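Local atomic coordinates of aerobactin synthase IucA (Klebsiella pneumoniae subsp. pneumoniae, PDB entry 5JM8), a protein that binds ATP and, as an NRPS-independent siderophore (NIS) synthetase, probably joins citrate to N6-acetyl-N6-hydroxylysine in the making of the siderophore aerobactin. Residues R299-L303 against C448-F453; L306-W312 against W460-I464; T314-F319 against T415-Y420; R480-Y484 against W539-N544. All blocks are in the same frame, centred on the assembly; numbering follows the deposited sequence.

Contact 1 (R299-L303 against C448-F453); sequences RGMRL and CQGSAF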
loop_
_atom_site.group_PDB
_atom_site.type_symbol
_atom_site.label_atom_id
_atom_site.label_comp_id
_atom_site.label_asym_id
_atom_site.label_seq_id
_atom_site.Cartn_x
_atom_site.Cartn_y
_atom_site.Cartn_z
ATOM N N ARG A 299 12.421 34.083 -12.454
ATOM C CA ARG A 299 12.163 34.340 -11.039
ATOM C C ARG A 299 12.316 33.075 -10.213
ATOM O O ARG A 299 12.832 33.109 -9.097
ATOM C CB ARG A 299 10.758 34.903 -10.834
ATOM C CG ARG A 299 10.540 36.285 -11.400
ATOM C CD ARG A 299 9.137 36.769 -11.085
ATOM N NE ARG A 299 8.887 38.123 -11.567
ATOM C CZ ARG A 299 7.702 38.722 -11.520
ATOM N NH1 ARG A 299 6.654 38.083 -11.018
ATOM N NH2 ARG A 299 7.559 39.958 -11.979
ATOM N N GLY A 300 11.845 31.960 -10.764
ATOM C CA GLY A 300 11.950 30.676 -10.099
ATOM C C GLY A 300 13.398 30.249 -9.992
ATOM O O GLY A 300 13.839 29.763 -8.951
ATOM N N MET A 301 14.139 30.432 -11.080
ATOM C CA MET A 301 15.564 30.130 -11.099
ATOM C C MET A 301 16.293 30.995 -10.081
ATOM O O MET A 301 17.143 30.515 -9.332
ATOM C CB MET A 301 16.150 30.364 -12.495
ATOM C CG MET A 301 15.597 29.455 -13.582
ATOM S SD MET A 301 15.879 27.700 -13.287
ATOM C CE MET A 301 17.663 27.628 -13.168
ATOM N N ARG A 302 15.946 32.278 -10.068
ATOM C CA ARG A 302 16.554 33.248 -9.166
ATOM C C ARG A 302 16.395 32.821 -7.711
ATOM O O ARG A 302 17.351 32.844 -6.935
ATOM C CB ARG A 302 15.929 34.628 -9.385
ATOM C CG ARG A 302 16.478 35.726 -8.487
ATOM C CD ARG A 302 15.976 37.096 -8.912
ATOM N NE ARG A 302 16.329 37.390 -10.300
ATOM C CZ ARG A 302 15.457 37.561 -11.291
ATOM N NH1 ARG A 302 14.147 37.496 -11.075
ATOM N NH2 ARG A 302 15.902 37.816 -12.514
ATOM N N LEU A 303 15.180 32.425 -7.351
ATOM C CA LEU A 303 14.891 31.963 -6.001
ATOM C C LEU A 303 15.582 30.629 -5.726
ATOM O O LEU A 303 16.025 30.370 -4.608
ATOM C CB LEU A 303 13.377 31.835 -5.798
ATOM C CG LEU A 303 12.884 31.444 -4.402
ATOM C CD1 LEU A 303 13.291 32.480 -3.363
ATOM C CD2 LEU A 303 11.374 31.255 -4.406
ATOM N N CYS A 448 6.540 30.321 -7.444
ATOM C CA CYS A 448 7.673 31.213 -7.242
ATOM C C CYS A 448 7.550 32.480 -8.081
ATOM O O CYS A 448 8.360 33.400 -7.960
ATOM C CB CYS A 448 8.969 30.479 -7.574
ATOM S SG CYS A 448 9.135 28.914 -6.689
ATOM N N GLN A 449 6.533 32.523 -8.933
ATOM C CA GLN A 449 6.231 33.722 -9.707
ATOM C C GLN A 449 5.825 34.863 -8.776
ATOM O O GLN A 449 5.880 36.035 -9.152
ATOM C CB GLN A 449 5.119 33.436 -10.719
ATOM C CG GLN A 449 4.830 34.572 -11.688
ATOM C CD GLN A 449 3.782 34.200 -12.721
ATOM O OE1 GLN A 449 3.355 33.048 -12.805
ATOM N NE2 GLN A 449 3.360 35.178 -13.512
ATOM N N GLY A 450 5.422 34.506 -7.558
ATOM C CA GLY A 450 5.011 35.474 -6.556
ATOM C C GLY A 450 6.101 35.752 -5.536
ATOM O O GLY A 450 5.815 36.163 -4.408
ATOM N N SER A 451 7.349 35.516 -5.930
ATOM C CA SER A 451 8.492 35.829 -5.082
ATOM C C SER A 451 9.018 37.221 -5.404
ATOM O O SER A 451 9.115 37.602 -6.572
ATOM C CB SER A 451 9.605 34.795 -5.259
ATOM O OG SER A 451 10.106 34.802 -6.583
ATOM N N ALA A 452 9.349 37.974 -4.361
ATOM C CA ALA A 452 9.919 39.303 -4.520
ATOM C C ALA A 452 10.857 39.600 -3.358
ATOM O O ALA A 452 10.834 38.905 -2.341
ATOM C CB ALA A 452 8.824 40.347 -4.604
ATOM N N PHE A 453 11.678 40.633 -3.512
ATOM C CA PHE A 453 12.710 40.940 -2.529
ATOM C C PHE A 453 12.662 42.397 -2.086
ATOM O O PHE A 453 12.464 43.302 -2.895
ATOM C CB PHE A 453 14.088 40.605 -3.100
ATOM C CG PHE A 453 14.211 39.184 -3.574
ATOM C CD1 PHE A 453 14.459 38.161 -2.675
ATOM C CD2 PHE A 453 14.071 38.870 -4.917
ATOM C CE1 PHE A 453 14.570 36.850 -3.106
ATOM C CE2 PHE A 453 14.182 37.561 -5.353
ATOM C CZ PHE A 453 14.431 36.550 -4.446
#
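Where a helix comes close to a turn, a long side chain can add a polar link to the packing, as Arg299 does here. Its chain is extended from CB to the guanidinium and runs across the gap, so that NH1 donates a hydrogen bond of 2.9 Å to Gln449 O. The carbonyl sits at the edge of the guanidinium, close to its plane. NH2 turns to a second partner outside the segments, forming a salt bridge with Glu470. Next to Arg299, Gly300, with no side chain, lets the helix come close: its CA lies 3.9 Å from Cys448 CB and 5.2 Å from Cys448 CA.

The contact brings helix 294-306 against the short 3-10 turn and strand 451-453 that follow Asp447, a magnesium ligand, and so sets the helix beside the nucleotide site of this NIS synthetase. Gln449 itself touches the bound ATP. The turn is held from within, since Ser451 OG donates to Cys448 O at 2.6 Å.

Leu303, one helical turn after Arg299, fills the apolar side. Its CD2 packs 4.0 Å from Cys448 SG and equally 4.0 Å from Ser451 CB, while CD1 approaches Phe453 CZ at 4.4 Å. Phe453 extends this surface along the strand and receives Arg302 CD at 4.0 Å from its CE2; the charged end of Arg302 leads away from the ring to a salt bridge with Glu466.

Contact 2 (L306-W312 against W460-I464); sequences LAQTDDW and WLDTI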
loop_
_atom_site.group_PDB
_atom_site.type_symbol
_atom_site.label_atom_id
_atom_site.label_comp_id
_atom_site.label_asym_id
_atom_site.label_seq_id
_atom_site.Cartn_x
_atom_site.Cartn_y
_atom_site.Cartn_z
ATOM N N LEU A 306 19.203 31.197 -5.160
ATOM C CA LEU A 306 19.295 31.856 -3.865
ATOM C C LEU A 306 19.103 30.850 -2.735
ATOM O O LEU A 306 19.578 31.062 -1.620
ATOM C CB LEU A 306 18.255 32.974 -3.770
ATOM C CG LEU A 306 18.361 33.943 -2.589
ATOM C CD1 LEU A 306 19.710 34.651 -2.570
ATOM C CD2 LEU A 306 17.228 34.956 -2.645
ATOM N N ALA A 307 18.413 29.752 -3.029
ATOM C CA ALA A 307 18.129 28.739 -2.019
ATOM C C ALA A 307 19.348 27.873 -1.714
ATOM O O ALA A 307 19.306 27.027 -0.818
ATOM C CB ALA A 307 16.966 27.868 -2.460
ATOM N N GLN A 308 20.430 28.089 -2.457
ATOM C CA GLN A 308 21.684 27.377 -2.227
ATOM C C GLN A 308 22.629 28.176 -1.332
ATOM O O GLN A 308 23.690 27.684 -0.942
ATOM C CB GLN A 308 22.372 27.069 -3.558
ATOM C CG GLN A 308 21.642 26.047 -4.408
ATOM C CD GLN A 308 21.554 24.689 -3.738
ATOM O OE1 GLN A 308 20.499 24.297 -3.236
ATOM N NE2 GLN A 308 22.666 23.963 -3.724
ATOM N N THR A 309 22.239 29.405 -1.007
ATOM C CA THR A 309 23.064 30.270 -0.175
ATOM C C THR A 309 22.935 29.895 1.293
ATOM O O THR A 309 21.992 29.211 1.691
ATOM C CB THR A 309 22.689 31.750 -0.349
ATOM O OG1 THR A 309 21.349 31.970 0.109
ATOM C CG2 THR A 309 22.806 32.163 -1.805
ATOM N N ASP A 310 23.890 30.354 2.095
ATOM C CA ASP A 310 23.945 29.987 3.502
ATOM C C ASP A 310 22.846 30.670 4.319
ATOM O O ASP A 310 22.381 30.120 5.316
ATOM C CB ASP A 310 25.317 30.331 4.085
ATOM C CG ASP A 310 26.441 29.550 3.432
ATOM O OD1 ASP A 310 26.202 28.401 3.009
ATOM O OD2 ASP A 310 27.566 30.085 3.346
ATOM N N ASP A 311 22.439 31.868 3.908
ATOM C CA ASP A 311 21.387 32.590 4.624
ATOM C C ASP A 311 20.024 31.926 4.432
ATOM O O ASP A 311 19.207 31.900 5.352
ATOM C CB ASP A 311 21.324 34.051 4.174
ATOM C CG ASP A 311 22.433 34.898 4.769
ATOM O OD1 ASP A 311 23.147 34.410 5.671
ATOM O OD2 ASP A 311 22.579 36.061 4.341
ATOM N N TRP A 312 19.775 31.400 3.235
ATOM C CA TRP A 312 18.598 30.566 3.016
ATOM C C TRP A 312 18.684 29.352 3.920
ATOM O O TRP A 312 17.717 28.970 4.577
ATOM C CB TRP A 312 18.492 30.111 1.562
ATOM C CG TRP A 312 17.311 29.222 1.331
ATOM C CD1 TRP A 312 17.214 27.891 1.621
ATOM C CD2 TRP A 312 16.055 29.600 0.761
ATOM N NE1 TRP A 312 15.974 27.420 1.270
ATOM C CE2 TRP A 312 15.243 28.449 0.738
ATOM C CE3 TRP A 312 15.535 30.802 0.268
ATOM C CZ2 TRP A 312 13.943 28.462 0.242
ATOM C CZ3 TRP A 312 14.245 30.814 -0.225
ATOM C CH2 TRP A 312 13.462 29.651 -0.234
ATOM N N TRP A 460 22.213 40.149 0.128
ATOM C CA TRP A 460 22.113 38.702 -0.006
ATOM C C TRP A 460 22.010 38.308 -1.478
ATOM O O TRP A 460 22.599 37.317 -1.912
ATOM C CB TRP A 460 20.903 38.198 0.777
ATOM C CG TRP A 460 20.739 36.717 0.796
ATOM C CD1 TRP A 460 21.712 35.775 0.627
ATOM C CD2 TRP A 460 19.517 36.001 0.997
ATOM N NE1 TRP A 460 21.169 34.516 0.715
ATOM C CE2 TRP A 460 19.823 34.629 0.942
ATOM C CE3 TRP A 460 18.193 36.389 1.219
ATOM C CZ2 TRP A 460 18.854 33.644 1.101
ATOM C CZ3 TRP A 460 17.232 35.410 1.376
ATOM C CH2 TRP A 460 17.567 34.053 1.317
ATOM N N LEU A 461 21.260 39.098 -2.242
ATOM C CA LEU A 461 21.125 38.882 -3.680
ATOM C C LEU A 461 22.444 39.138 -4.405
ATOM O O LEU A 461 22.694 38.566 -5.467
ATOM C CB LEU A 461 20.034 39.785 -4.259
ATOM C CG LEU A 461 18.599 39.245 -4.239
ATOM C CD1 LEU A 461 18.122 38.959 -2.823
ATOM C CD2 LEU A 461 17.658 40.216 -4.944
ATOM N N ASP A 462 23.278 40.003 -3.832
ATOM C CA ASP A 462 24.607 40.279 -4.375
ATOM C C ASP A 462 25.433 39.002 -4.458
ATOM O O ASP A 462 26.222 38.819 -5.386
ATOM C CB ASP A 462 25.355 41.303 -3.513
ATOM C CG ASP A 462 25.131 42.740 -3.958
ATOM O OD1 ASP A 462 24.824 42.974 -5.145
ATOM O OD2 ASP A 462 25.290 43.643 -3.110
ATOM N N THR A 463 25.244 38.128 -3.474
ATOM C CA THR A 463 26.035 36.909 -3.354
ATOM C C THR A 463 25.851 35.996 -4.563
ATOM O O THR A 463 26.731 35.194 -4.878
ATOM C CB THR A 463 25.671 36.133 -2.076
ATOM O OG1 THR A 463 24.295 35.741 -2.122
ATOM C CG2 THR A 463 25.905 36.994 -0.845
ATOM N N ILE A 464 24.706 36.124 -5.233
ATOM C CA ILE A 464 24.437 35.376 -6.461
ATOM C C ILE A 464 24.317 36.318 -7.663
ATOM O O ILE A 464 24.026 35.883 -8.778
ATOM C CB ILE A 464 23.146 34.524 -6.344
ATOM C CG1 ILE A 464 21.921 35.403 -6.071
ATOM C CG2 ILE A 464 23.302 33.481 -5.244
ATOM C CD1 ILE A 464 20.607 34.650 -6.164
#
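An indole buried between two segments poses a standard problem: its faces want carbon, its nitrogen wants an acceptor. Trp460 has both needs met here. The hydrogen bond runs from Trp460 NE1 to Thr309 OG1, 2.6 Å, at the edge of the ring. The same hydroxyl donates to Leu306 O, also at 2.6 Å, so Thr309 OG1 relays between the indole and the type I turn from Leu306 to Thr309, which links helix 294-306 to helix 310-318. Thr309 occupies the N-cap position of the latter.

CH-pi contacts cover the five-membered ring of Trp460 on both faces. Leu306 CD1 stands 3.6 Å from its centroid, and Asp311 CB stands 3.7 Å away on the opposite face.

Apolar packing completes the interface. Leu306 CD1 also meets Ile464 CD1 at 3.7 Å, Leu306 CD2 reaches Leu461 CD1 at 4.1 Å, and Trp312 CB lies 3.6 Å from Trp460 CZ2. Beyond the segments, Phe453 packs on both Leu306 and Leu461.

With no salt bridge between the segments, the join of helix 458-462 to this interhelical turn depends on shape and on one directional bond, which fixes how the indole is turned between its two carbon neighbours.

Contact 3 (T314-F319 against T415-Y420); sequences TLQARF and TAEADY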
loop_
_atom_site.group_PDB
_atom_site.type_symbol
_atom_site.label_atom_id
_atom_site.label_comp_id
_atom_site.label_asym_id
_atom_site.label_seq_id
_atom_site.Cartn_x
_atom_site.Cartn_y
_atom_site.Cartn_z
ATOM N N THR A 314 20.205 29.151 6.628
ATOM C CA THR A 314 19.942 29.627 7.978
ATOM C C THR A 314 18.443 29.756 8.207
ATOM O O THR A 314 17.926 29.372 9.258
ATOM C CB THR A 314 20.617 30.990 8.233
ATOM O OG1 THR A 314 22.026 30.884 8.003
ATOM C CG2 THR A 314 20.376 31.460 9.664
ATOM N N LEU A 315 17.751 30.298 7.209
ATOM C CA LEU A 315 16.307 30.479 7.285
ATOM C C LEU A 315 15.606 29.130 7.383
ATOM O O LEU A 315 14.688 28.955 8.182
ATOM C CB LEU A 315 15.796 31.257 6.068
ATOM C CG LEU A 315 14.278 31.375 5.902
ATOM C CD1 LEU A 315 13.658 32.201 7.021
ATOM C CD2 LEU A 315 13.935 31.971 4.547
ATOM N N GLN A 316 16.050 28.178 6.567
ATOM C CA GLN A 316 15.448 26.848 6.538
ATOM C C GLN A 316 15.651 26.126 7.864
ATOM O O GLN A 316 14.794 25.359 8.301
ATOM C CB GLN A 316 16.039 26.014 5.396
ATOM C CG GLN A 316 15.438 24.617 5.259
ATOM C CD GLN A 316 13.955 24.638 4.932
ATOM O OE1 GLN A 316 13.567 24.721 3.768
ATOM N NE2 GLN A 316 13.119 24.553 5.960
ATOM N N ALA A 317 16.791 26.372 8.498
ATOM C CA ALA A 317 17.120 25.734 9.766
ATOM C C ALA A 317 16.217 26.243 10.879
ATOM O O ALA A 317 15.826 25.492 11.774
ATOM C CB ALA A 317 18.575 25.980 10.117
ATOM N N ARG A 318 15.889 27.529 10.813
ATOM C CA ARG A 318 15.069 28.181 11.828
ATOM C C ARG A 318 13.616 27.732 11.731
ATOM O O ARG A 318 12.895 27.703 12.730
ATOM C CB ARG A 318 15.171 29.697 11.678
ATOM C CG ARG A 318 14.383 30.496 12.696
ATOM C CD ARG A 318 14.579 31.982 12.457
ATOM N NE ARG A 318 13.771 32.816 13.346
ATOM C CZ ARG A 318 13.789 34.144 13.338
ATOM N NH1 ARG A 318 14.572 34.797 12.486
ATOM N NH2 ARG A 318 13.022 34.826 14.178
ATOM N N PHE A 319 13.199 27.395 10.513
ATOM C CA PHE A 319 11.861 26.873 10.256
ATOM C C PHE A 319 11.957 25.569 9.466
ATOM O O PHE A 319 11.789 25.564 8.247
ATOM C CB PHE A 319 11.020 27.892 9.485
ATOM C CG PHE A 319 10.875 29.212 10.185
ATOM C CD1 PHE A 319 9.909 29.391 11.159
ATOM C CD2 PHE A 319 11.700 30.276 9.863
ATOM C CE1 PHE A 319 9.773 30.607 11.804
ATOM C CE2 PHE A 319 11.568 31.492 10.502
ATOM C CZ PHE A 319 10.602 31.657 11.474
ATOM N N THR A 415 8.385 36.303 8.868
ATOM C CA THR A 415 9.776 36.347 9.314
ATOM C C THR A 415 10.738 36.365 8.131
ATOM O O THR A 415 11.787 37.007 8.182
ATOM C CB THR A 415 10.121 35.146 10.217
ATOM O OG1 THR A 415 9.272 35.148 11.371
ATOM C CG2 THR A 415 11.573 35.210 10.669
ATOM N N ALA A 416 10.381 35.648 7.072
ATOM C CA ALA A 416 11.199 35.608 5.864
ATOM C C ALA A 416 11.328 36.996 5.241
ATOM O O ALA A 416 12.377 37.349 4.703
ATOM C CB ALA A 416 10.609 34.637 4.862
ATOM N N GLU A 417 10.253 37.776 5.311
ATOM C CA GLU A 417 10.262 39.145 4.804
ATOM C C GLU A 417 10.995 40.089 5.755
ATOM O O GLU A 417 11.820 40.894 5.330
ATOM C CB GLU A 417 8.830 39.644 4.582
ATOM C CG GLU A 417 8.731 41.078 4.051
ATOM C CD GLU A 417 8.937 42.136 5.125
ATOM O OE1 GLU A 417 8.371 41.987 6.229
ATOM O OE2 GLU A 417 9.675 43.112 4.866
ATOM N N ALA A 418 10.678 39.998 7.040
ATOM C CA ALA A 418 11.223 40.929 8.018
ATOM C C ALA A 418 12.726 40.745 8.215
ATOM O O ALA A 418 13.492 41.701 8.104
ATOM C CB ALA A 418 10.502 40.774 9.341
ATOM N N ASP A 419 13.145 39.515 8.497
ATOM C CA ASP A 419 14.532 39.252 8.860
ATOM C C ASP A 419 15.464 39.092 7.658
ATOM O O ASP A 419 16.649 39.410 7.758
ATOM C CB ASP A 419 14.611 38.002 9.742
ATOM C CG ASP A 419 13.960 38.203 11.103
ATOM O OD1 ASP A 419 13.487 39.326 11.381
ATOM O OD2 ASP A 419 13.929 37.243 11.902
ATOM N N TYR A 420 14.941 38.607 6.532
ATOM C CA TYR A 420 15.773 38.310 5.362
ATOM C C TYR A 420 15.388 39.108 4.113
ATOM O O TYR A 420 16.145 39.148 3.142
ATOM C CB TYR A 420 15.711 36.813 5.038
ATOM C CG TYR A 420 16.191 35.917 6.159
ATOM C CD1 TYR A 420 15.357 35.600 7.225
ATOM C CD2 TYR A 420 17.468 35.377 6.144
ATOM C CE1 TYR A 420 15.787 34.778 8.247
ATOM C CE2 TYR A 420 17.905 34.552 7.163
ATOM C CZ TYR A 420 17.063 34.259 8.213
ATOM O OH TYR A 420 17.492 33.438 9.231
#
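A salt bridge leads this contact: Arg318 NH1 donates to Asp419 OD2 at 2.6 Å. Arg318 is stretched out along its whole length, and the carboxylate oxygen meets the guanidinium at its edge, near the plane. The other oxygen, Asp419 OD1, accepts from the backbone nitrogen of Thr525, so the acid ties the pair to a further part of the chain. Thr415 CG2 lies over one face of the guanidinium, 3.5 Å from Arg318 NH1; its hydroxyl is bonded to Lys411 O within its own helix.

Such reach is needed because the helices stand well apart. The axes of segments 314-318 and 415-420 come no closer than 11.6 Å, with 134° between their directions, and the space between them is filled by side chains rather than by close backbone packing. The end of helix 310-318 thus rests against the end of the long helix 394-420, a helix-on-helix contact near the edge of the subunit. Gln396 of the second subunit packs on Thr314 and Ala317.

Tyr420 has the most surface covered in the contact. Leu315 CB sits over its ring face, 4.1 Å from the centroid, in a CH-pi contact, and Leu315 CD1 approaches Tyr420 CE1 at 3.6 Å. Leu315 CD2 continues to Ala416 CB at 4.3 Å. Farther along, Phe319, the first residue past the helix, offers its ring edge to Thr415, with CE2 3.7 Å from CG2.

Contact 4 (R480-Y484 against W539-N544); sequences RYFPY and WNVKGN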
loop_
_atom_site.group_PDB
_atom_site.type_symbol
_atom_site.label_atom_id
_atom_site.label_comp_id
_atom_site.label_asym_id
_atom_site.label_seq_id
_atom_site.Cartn_x
_atom_site.Cartn_y
_atom_site.Cartn_z
ATOM N N ARG A 480 0.937 47.077 0.276
ATOM C CA ARG A 480 -0.279 46.937 -0.516
ATOM C C ARG A 480 -0.622 45.466 -0.729
ATOM O O ARG A 480 -1.729 45.026 -0.418
ATOM C CB ARG A 480 -0.130 47.641 -1.868
ATOM C CG ARG A 480 -1.328 47.447 -2.793
ATOM C CD ARG A 480 -1.198 48.239 -4.085
ATOM N NE ARG A 480 -1.004 49.666 -3.845
ATOM C CZ ARG A 480 -1.932 50.483 -3.351
ATOM N NH1 ARG A 480 -3.131 50.021 -3.023
ATOM N NH2 ARG A 480 -1.653 51.767 -3.174
ATOM N N TYR A 481 0.341 44.709 -1.246
ATOM C CA TYR A 481 0.103 43.329 -1.660
ATOM C C TYR A 481 0.098 42.337 -0.498
ATOM O O TYR A 481 -0.836 41.558 -0.337
ATOM C CB TYR A 481 1.165 42.892 -2.670
ATOM C CG TYR A 481 1.138 43.639 -3.984
ATOM C CD1 TYR A 481 -0.052 43.851 -4.667
ATOM C CD2 TYR A 481 2.310 44.127 -4.544
ATOM C CE1 TYR A 481 -0.073 44.532 -5.872
ATOM C CE2 TYR A 481 2.299 44.808 -5.744
ATOM C CZ TYR A 481 1.106 45.009 -6.403
ATOM O OH TYR A 481 1.098 45.687 -7.599
ATOM N N PHE A 482 1.148 42.377 0.309
ATOM C CA PHE A 482 1.426 41.308 1.262
ATOM C C PHE A 482 0.314 41.052 2.290
ATOM O O PHE A 482 -0.069 39.902 2.508
ATOM C CB PHE A 482 2.736 41.606 1.985
ATOM C CG PHE A 482 3.276 40.442 2.759
ATOM C CD1 PHE A 482 4.092 39.509 2.147
ATOM C CD2 PHE A 482 2.964 40.277 4.097
ATOM C CE1 PHE A 482 4.591 38.437 2.854
ATOM C CE2 PHE A 482 3.463 39.205 4.809
ATOM C CZ PHE A 482 4.276 38.284 4.187
ATOM N N PRO A 483 -0.206 42.109 2.934
ATOM C CA PRO A 483 -1.292 41.839 3.885
ATOM C C PRO A 483 -2.611 41.442 3.214
ATOM O O PRO A 483 -3.447 40.813 3.862
ATOM C CB PRO A 483 -1.437 43.166 4.640
ATOM C CG PRO A 483 -0.848 44.190 3.748
ATOM C CD PRO A 483 0.243 43.512 2.992
ATOM N N TYR A 484 -2.802 41.804 1.948
ATOM C CA TYR A 484 -3.979 41.345 1.211
ATOM C C TYR A 484 -3.942 39.834 1.045
ATOM O O TYR A 484 -4.832 39.124 1.511
ATOM C CB TYR A 484 -4.073 42.001 -0.169
ATOM C CG TYR A 484 -5.012 41.276 -1.115
ATOM C CD1 TYR A 484 -6.379 41.223 -0.864
ATOM C CD2 TYR A 484 -4.533 40.641 -2.258
ATOM C CE1 TYR A 484 -7.242 40.557 -1.726
ATOM C CE2 TYR A 484 -5.390 39.976 -3.123
ATOM C CZ TYR A 484 -6.738 39.938 -2.852
ATOM O OH TYR A 484 -7.577 39.276 -3.714
ATOM N N TRP A 539 -6.530 49.058 4.985
ATOM C CA TRP A 539 -5.627 48.367 4.072
ATOM C C TRP A 539 -6.037 48.682 2.640
ATOM O O TRP A 539 -7.131 48.322 2.205
ATOM C CB TRP A 539 -5.641 46.854 4.310
ATOM C CG TRP A 539 -5.197 46.446 5.678
ATOM C CD1 TRP A 539 -4.585 47.230 6.609
ATOM C CD2 TRP A 539 -5.334 45.150 6.271
ATOM N NE1 TRP A 539 -4.332 46.504 7.747
ATOM C CE2 TRP A 539 -4.782 45.222 7.564
ATOM C CE3 TRP A 539 -5.869 43.935 5.833
ATOM C CZ2 TRP A 539 -4.750 44.128 8.423
ATOM C CZ3 TRP A 539 -5.837 42.848 6.690
ATOM C CH2 TRP A 539 -5.282 42.952 7.969
ATOM N N ASN A 540 -5.158 49.364 1.915
ATOM C CA ASN A 540 -5.417 49.708 0.526
ATOM C C ASN A 540 -4.901 48.599 -0.380
ATOM O O ASN A 540 -3.713 48.275 -0.356
ATOM C CB ASN A 540 -4.766 51.045 0.174
ATOM C CG ASN A 540 -5.456 51.740 -0.979
ATOM O OD1 ASN A 540 -5.610 51.172 -2.061
ATOM N ND2 ASN A 540 -5.885 52.976 -0.752
ATOM N N VAL A 541 -5.802 48.017 -1.168
ATOM C CA VAL A 541 -5.492 46.823 -1.948
ATOM C C VAL A 541 -6.129 46.901 -3.342
ATOM O O VAL A 541 -6.306 47.994 -3.875
ATOM C CB VAL A 541 -5.963 45.556 -1.198
ATOM C CG1 VAL A 541 -5.214 45.427 0.116
ATOM C CG2 VAL A 541 -7.465 45.597 -0.939
ATOM N N LYS A 542 -6.459 45.751 -3.927
ATOM C CA LYS A 542 -6.978 45.692 -5.293
ATOM C C LYS A 542 -8.146 44.710 -5.403
ATOM O O LYS A 542 -8.024 43.540 -5.036
ATOM C CB LYS A 542 -5.857 45.298 -6.259
ATOM C CG LYS A 542 -6.263 45.237 -7.723
ATOM C CD LYS A 542 -5.107 44.748 -8.581
ATOM C CE LYS A 542 -5.544 44.454 -10.005
ATOM N NZ LYS A 542 -6.055 45.669 -10.688
ATOM N N GLY A 543 -9.274 45.201 -5.915
ATOM C CA GLY A 543 -10.473 44.394 -6.064
ATOM C C GLY A 543 -10.497 43.627 -7.372
ATOM O O GLY A 543 -9.826 44.004 -8.331
ATOM N N ASN A 544 -11.276 42.549 -7.406
ATOM C CA ASN A 544 -11.377 41.695 -8.586
ATOM C C ASN A 544 -12.599 42.004 -9.448
ATOM O O ASN A 544 -12.588 41.770 -10.656
ATOM C CB ASN A 544 -11.423 40.223 -8.168
ATOM C CG ASN A 544 -10.120 39.743 -7.569
ATOM O OD1 ASN A 544 -9.107 39.640 -8.261
ATOM N ND2 ASN A 544 -10.141 39.433 -6.279
#
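Tyr484 lies beside Val541, its CB 3.6 Å from Val541 CG1, and that methyl meets the aromatic ring obliquely. The same CG1 comes within 3.5 Å of Arg480 O, one turn back on the helix, so the valine sits against both the helical backbone and the tyrosine. Pro483 points toward Trp539, whose CZ3 is 4.2 Å from Pro483 O; helix 475-500 is kinked here, where a proline nitrogen has no hydrogen to offer the preceding turn.

The polar link lies at the other end: Arg480 NH1 donates to Asn540 OD1 at 2.9 Å. Helix 475-500 is thereby joined to the strand 538-540 and the extended chain after it, which pairs with residues 563-567. The side chain of Tyr484 is about 6 Å from the bound ATP.

Because Asn540 is neutral, the link between Arg480 and Asn540 is a directional hydrogen bond and not a salt bridge, and the contact otherwise depends on van der Waals fit.

Overall arrangement
Contacts 1, 2 and 3 form a continuous series along two successive helices, 294-306 and 310-318, which meet parts of the chain about 100 to 150 residues later. Centres of contacts 1 and 2 are 13 Å apart, those of contacts 2 and 3 12 Å. Phe453 packs on Leu306 between the first two, and Tyr420 touches both Asp311 and Trp460 between the next. Contacts 1 and 2 cross along the sequence, and contact 3 falls within the span of each. These three join the two family regions; contact 4, later in the chain and 20 Å from contact 1 between centres, lies within the second. Contact 1 reaches the ATP site through Gln449, contact 4 lies near it, and contacts 2 and 3 lie farther from the chain's centre.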